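Local atomic coordinates of haloacid dehalogenase-like hydrolase (Salmonella enterica subsp. enterica serovar Typhi, PDB entry 4EZE), a protein that probably hydrolyses O-phosphoserine to serine and phosphate with the help of magnesium, the last step of serine biosynthesis, as a HAD-superfamily phosphatase. Residues 28-31 with 36-39; 86-91 with 96-101. One frame throughout, in Å; residues are numbered along the deposited sequence.

Interaction 1. Residues 28-31 with 36-39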
# COMPACT_ATOMS: atom_id res chain seq x y z
N PHE A 28 -17.31 7.75 3.64
CA PHE A 28 -17.21 8.12 2.26
C PHE A 28 -16.41 9.39 2.14
O PHE A 28 -16.69 10.35 2.83
CB PHE A 28 -18.59 8.42 1.69
CG PHE A 28 -19.48 7.23 1.63
CD1 PHE A 28 -19.46 6.41 0.52
CD2 PHE A 28 -20.34 6.94 2.67
CE1 PHE A 28 -20.28 5.31 0.46
CE2 PHE A 28 -21.16 5.85 2.61
CZ PHE A 28 -21.12 5.02 1.52
N ILE A 29 -15.44 9.41 1.23
CA ILE A 29 -14.66 10.61 1.01
C ILE A 29 -14.72 11.02 -0.44
O ILE A 29 -14.34 10.25 -1.33
CB ILE A 29 -13.17 10.40 1.35
CG1 ILE A 29 -13.01 9.84 2.77
CG2 ILE A 29 -12.41 11.70 1.17
CD1 ILE A 29 -13.08 8.33 2.85
N THR A 30 -15.12 12.25 -0.68
CA THR A 30 -15.33 12.71 -2.01
C THR A 30 -15.04 14.20 -2.14
O THR A 30 -15.13 14.91 -1.16
CB THR A 30 -16.79 12.48 -2.37
OG1 THR A 30 -16.98 12.81 -3.74
CG2 THR A 30 -17.70 13.36 -1.50
N THR A 31 -14.73 14.67 -3.36
CA THR A 31 -14.63 16.13 -3.59
C THR A 31 -15.98 16.80 -3.88
O THR A 31 -16.07 18.03 -3.91
CB THR A 31 -13.69 16.46 -4.75
OG1 THR A 31 -14.11 15.73 -5.92
CG2 THR A 31 -12.23 16.08 -4.38
N THR A 36 -24.98 17.29 -1.51
CA THR A 36 -25.33 16.74 -2.82
C THR A 36 -25.03 15.26 -2.88
O THR A 36 -25.77 14.47 -3.46
CB THR A 36 -24.56 17.44 -3.95
OG1 THR A 36 -24.67 18.86 -3.80
CG2 THR A 36 -25.11 17.04 -5.32
N PHE A 37 -23.91 14.87 -2.28
CA PHE A 37 -23.45 13.49 -2.39
C PHE A 37 -24.30 12.58 -1.53
O PHE A 37 -24.61 11.44 -1.88
CB PHE A 37 -21.97 13.40 -1.99
CG PHE A 37 -21.45 11.99 -1.90
CD1 PHE A 37 -21.08 11.30 -3.04
CD2 PHE A 37 -21.32 11.36 -0.67
CE1 PHE A 37 -20.60 10.00 -2.95
CE2 PHE A 37 -20.85 10.05 -0.58
CZ PHE A 37 -20.49 9.38 -1.73
N GLN A 38 -24.68 13.08 -0.36
CA GLN A 38 -25.53 12.30 0.49
C GLN A 38 -26.87 12.08 -0.22
O GLN A 38 -27.35 10.95 -0.32
CB GLN A 38 -25.77 13.03 1.79
CG GLN A 38 -26.64 12.24 2.73
CD GLN A 38 -26.85 12.97 4.03
OE1 GLN A 38 -25.96 13.67 4.50
NE2 GLN A 38 -28.04 12.83 4.60
N LYS A 39 -27.46 13.17 -0.70
CA LYS A 39 -28.75 13.11 -1.37
C LYS A 39 -28.68 12.10 -2.50
O LYS A 39 -29.44 11.13 -2.57
CB LYS A 39 -29.11 14.49 -1.91
CG LYS A 39 -30.55 14.64 -2.37
CD LYS A 39 -30.91 16.11 -2.56
CE LYS A 39 -32.25 16.28 -3.26
NZ LYS A 39 -32.32 15.44 -4.48
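The ring of Phe37, from the first turns of a helix, is the centre of this small apolar contact, meeting Phe28 at the end of the preceding strand with its far end and the methyl of Thr30 with one face. Against Phe28 it touches CB and the near part of the ring, CG and CD1: Phe37 CE2 lies 3.6 Å from Phe28 CB, and Phe37 CZ comes to 3.9 Å from Phe28 CD1. The two ring planes are inclined at 59°, centroids 5.7 Å apart. Phe37 holds CG anti to its backbone nitrogen (chi1 172°), which sends the ring away from the helix and toward the strand.

In the beta-alpha-beta-beta-alpha-beta order of a ferredoxin-like fold, this is the turn from the first strand into the first helix: helix 34-45 packs back against strand 23-29 of the four-stranded antiparallel sheet. The sheet belongs to the N-terminal part of the chain, well away from the metal site. Leu70, on the adjoining strand 67-75, also touches Phe37, while Phe96 meets it edge-to-face.

The CH-pi component comes from Thr30. Its methyl CG2 stands over one face of Phe37, 4.2 Å from the centroid and 19° off the ring normal, with Phe37 CG its nearest ring atom at 4.0 Å. OG1 of Thr30 is used differently and accepts from the backbone N-H of Gln32 in the turn.

Interaction 2. Residues 86-91 with 96-101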
# COMPACT_ATOMS: atom_id res chain seq x y z
N TYR A 86 -21.50 -3.50 -5.74
CA TYR A 86 -22.23 -2.33 -6.23
C TYR A 86 -21.66 -1.01 -5.68
O TYR A 86 -21.53 -0.02 -6.41
CB TYR A 86 -23.74 -2.48 -5.95
CG TYR A 86 -24.60 -1.32 -6.47
CD1 TYR A 86 -24.83 -1.15 -7.83
CD2 TYR A 86 -25.21 -0.41 -5.59
CE1 TYR A 86 -25.61 -0.11 -8.31
CE2 TYR A 86 -26.00 0.63 -6.06
CZ TYR A 86 -26.20 0.77 -7.43
OH TYR A 86 -26.97 1.79 -7.94
N LEU A 87 -21.31 -0.98 -4.40
CA LEU A 87 -20.74 0.24 -3.84
C LEU A 87 -19.43 0.61 -4.59
O LEU A 87 -19.25 1.74 -5.07
CB LEU A 87 -20.51 0.05 -2.34
CG LEU A 87 -20.27 1.33 -1.53
CD1 LEU A 87 -21.30 2.39 -1.83
CD2 LEU A 87 -20.24 1.04 -0.04
N ARG A 88 -18.57 -0.38 -4.74
CA ARG A 88 -17.30 -0.25 -5.43
C ARG A 88 -17.48 0.25 -6.86
O ARG A 88 -16.84 1.20 -7.26
CB ARG A 88 -16.56 -1.59 -5.45
CG ARG A 88 -15.21 -1.52 -6.18
CD ARG A 88 -14.30 -0.44 -5.57
NE ARG A 88 -13.85 -0.80 -4.21
CZ ARG A 88 -13.43 0.05 -3.26
NH1 ARG A 88 -13.40 1.37 -3.47
NH2 ARG A 88 -13.05 -0.44 -2.08
N GLU A 89 -18.36 -0.39 -7.62
CA GLU A 89 -18.57 0.05 -9.00
C GLU A 89 -19.02 1.51 -9.04
O GLU A 89 -18.62 2.30 -9.90
CB GLU A 89 -19.61 -0.84 -9.68
CG GLU A 89 -20.35 -0.17 -10.83
CD GLU A 89 -21.53 -1.00 -11.34
OE1 GLU A 89 -21.40 -2.23 -11.47
OE2 GLU A 89 -22.61 -0.42 -11.61
N LEU A 90 -19.87 1.84 -8.08
CA LEU A 90 -20.42 3.18 -7.95
C LEU A 90 -19.34 4.17 -7.58
O LEU A 90 -19.40 5.35 -7.96
CB LEU A 90 -21.48 3.15 -6.86
CG LEU A 90 -22.42 4.33 -6.75
CD1 LEU A 90 -23.09 4.58 -8.09
CD2 LEU A 90 -23.47 3.97 -5.71
N SER A 91 -18.36 3.71 -6.83
CA SER A 91 -17.35 4.63 -6.33
C SER A 91 -16.43 4.93 -7.49
O SER A 91 -15.80 5.98 -7.53
CB SER A 91 -16.56 4.00 -5.19
OG SER A 91 -15.64 3.02 -5.67
N PHE A 96 -15.38 8.25 -5.84
CA PHE A 96 -15.14 8.57 -4.45
C PHE A 96 -14.46 7.38 -3.85
O PHE A 96 -14.48 6.28 -4.41
CB PHE A 96 -16.45 8.92 -3.70
CG PHE A 96 -17.46 7.83 -3.73
CD1 PHE A 96 -17.40 6.78 -2.82
CD2 PHE A 96 -18.43 7.81 -4.72
CE1 PHE A 96 -18.32 5.73 -2.87
CE2 PHE A 96 -19.36 6.78 -4.77
CZ PHE A 96 -19.31 5.74 -3.85
N ASP A 97 -13.83 7.60 -2.70
CA ASP A 97 -13.26 6.50 -1.95
C ASP A 97 -14.19 6.21 -0.80
O ASP A 97 -14.97 7.08 -0.37
CB ASP A 97 -11.87 6.88 -1.42
CG ASP A 97 -10.79 6.71 -2.46
OD1 ASP A 97 -10.72 5.59 -3.02
OD2 ASP A 97 -10.03 7.68 -2.72
N PHE A 98 -14.09 5.01 -0.26
CA PHE A 98 -14.83 4.76 0.97
C PHE A 98 -14.10 3.70 1.75
O PHE A 98 -13.19 3.05 1.23
CB PHE A 98 -16.25 4.27 0.64
CG PHE A 98 -16.28 2.92 -0.07
CD1 PHE A 98 -16.29 1.75 0.66
CD2 PHE A 98 -16.31 2.84 -1.45
CE1 PHE A 98 -16.35 0.53 0.02
CE2 PHE A 98 -16.35 1.62 -2.09
CZ PHE A 98 -16.38 0.47 -1.36
N PHE A 99 -14.51 3.55 3.01
CA PHE A 99 -14.03 2.45 3.83
C PHE A 99 -15.16 1.85 4.63
O PHE A 99 -15.97 2.58 5.22
CB PHE A 99 -12.94 2.92 4.77
CG PHE A 99 -11.63 3.12 4.11
CD1 PHE A 99 -10.89 2.03 3.70
CD2 PHE A 99 -11.16 4.39 3.85
CE1 PHE A 99 -9.67 2.20 3.07
CE2 PHE A 99 -9.94 4.57 3.21
CZ PHE A 99 -9.20 3.47 2.83
N ILE A 100 -15.22 0.53 4.62
CA ILE A 100 -16.08 -0.17 5.53
C ILE A 100 -15.27 -0.40 6.78
O ILE A 100 -14.29 -1.13 6.77
CB ILE A 100 -16.56 -1.50 4.95
CG1 ILE A 100 -17.57 -1.23 3.83
CG2 ILE A 100 -17.22 -2.34 6.04
CD1 ILE A 100 -17.76 -2.45 2.95
N LYS A 101 -15.65 0.26 7.86
CA LYS A 101 -14.90 0.16 9.10
C LYS A 101 -14.72 -1.29 9.54
O LYS A 101 -15.68 -2.03 9.72
CB LYS A 101 -15.57 0.98 10.19
CG LYS A 101 -14.84 0.96 11.52
CD LYS A 101 -15.51 1.93 12.49
CE LYS A 101 -14.93 1.85 13.89
NZ LYS A 101 -15.39 3.02 14.70
O HOH W 1 -12.85 3.91 -5.20
O HOH W 2 -12.02 3.51 -1.85
O HOH W 3 -12.23 0.72 0.40
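A buried helix-strand packing with a water-bridged polar flank joins residues 86-91 to 96-101, where helix 81-93 lies on the edge strand 97-100 of the N-terminal antiparallel sheet. The axes of these short segments run nearly antiparallel (160°) and approach to 9.1 Å. Leu87 lays CD2 over one face of the Phe98 ring, 4.0 Å from its centroid. Arg88 bends at chi2 and chi3, which brings its guanidinium, nearly parallel to that ring (19°), over the CE2-CZ edge on the side away from Leu87; NH1 comes to 3.3 Å from Phe98 CE2. Ser91 CA sits over a face of Phe96, 3.5 Å from the ring centroid.

This is the second helix of the ferredoxin-like fold leading into its last strand. Phe96 N donates to Ser91 O at 2.9 Å, although the placement of that oxygen is less certain. Ser91 OG turns back and donates to Arg88 O at 2.7 Å.

One water accepts from Arg88 NH2 and donates to Phe98 O. Another accepts from Arg88 NH1 and Phe98 N and probably donates to Asp97 OD1, linking two charged groups whose atoms NH1 and OD1 stay 5.0 Å apart. Arg88 NE bonds Tyr84 OH, adding a hold on the guanidinium from within the helix.

Overall arrangement
Each contact closes a helix onto a strand of the same antiparallel sheet. Interaction 1 uses strand 23-29 and the helix after it; interaction 2 uses the neighbouring strand 97-100 and the helix before it. Interaction 1 lies farther out, its centre about 24 Å from that of the chain and Thr30 partly exposed; in interaction 2, at about 17 Å centre to centre, all six touching residues are buried. They meet directly: Ile29 N probably hydrogen-bonds Asp97 O at 2.9 Å, and Phe96 also packs against Phe28, so the two share one apolar interior. Interaction 1 is small and entirely apolar, whereas interaction 2 is larger and adds an arginine and bridging waters.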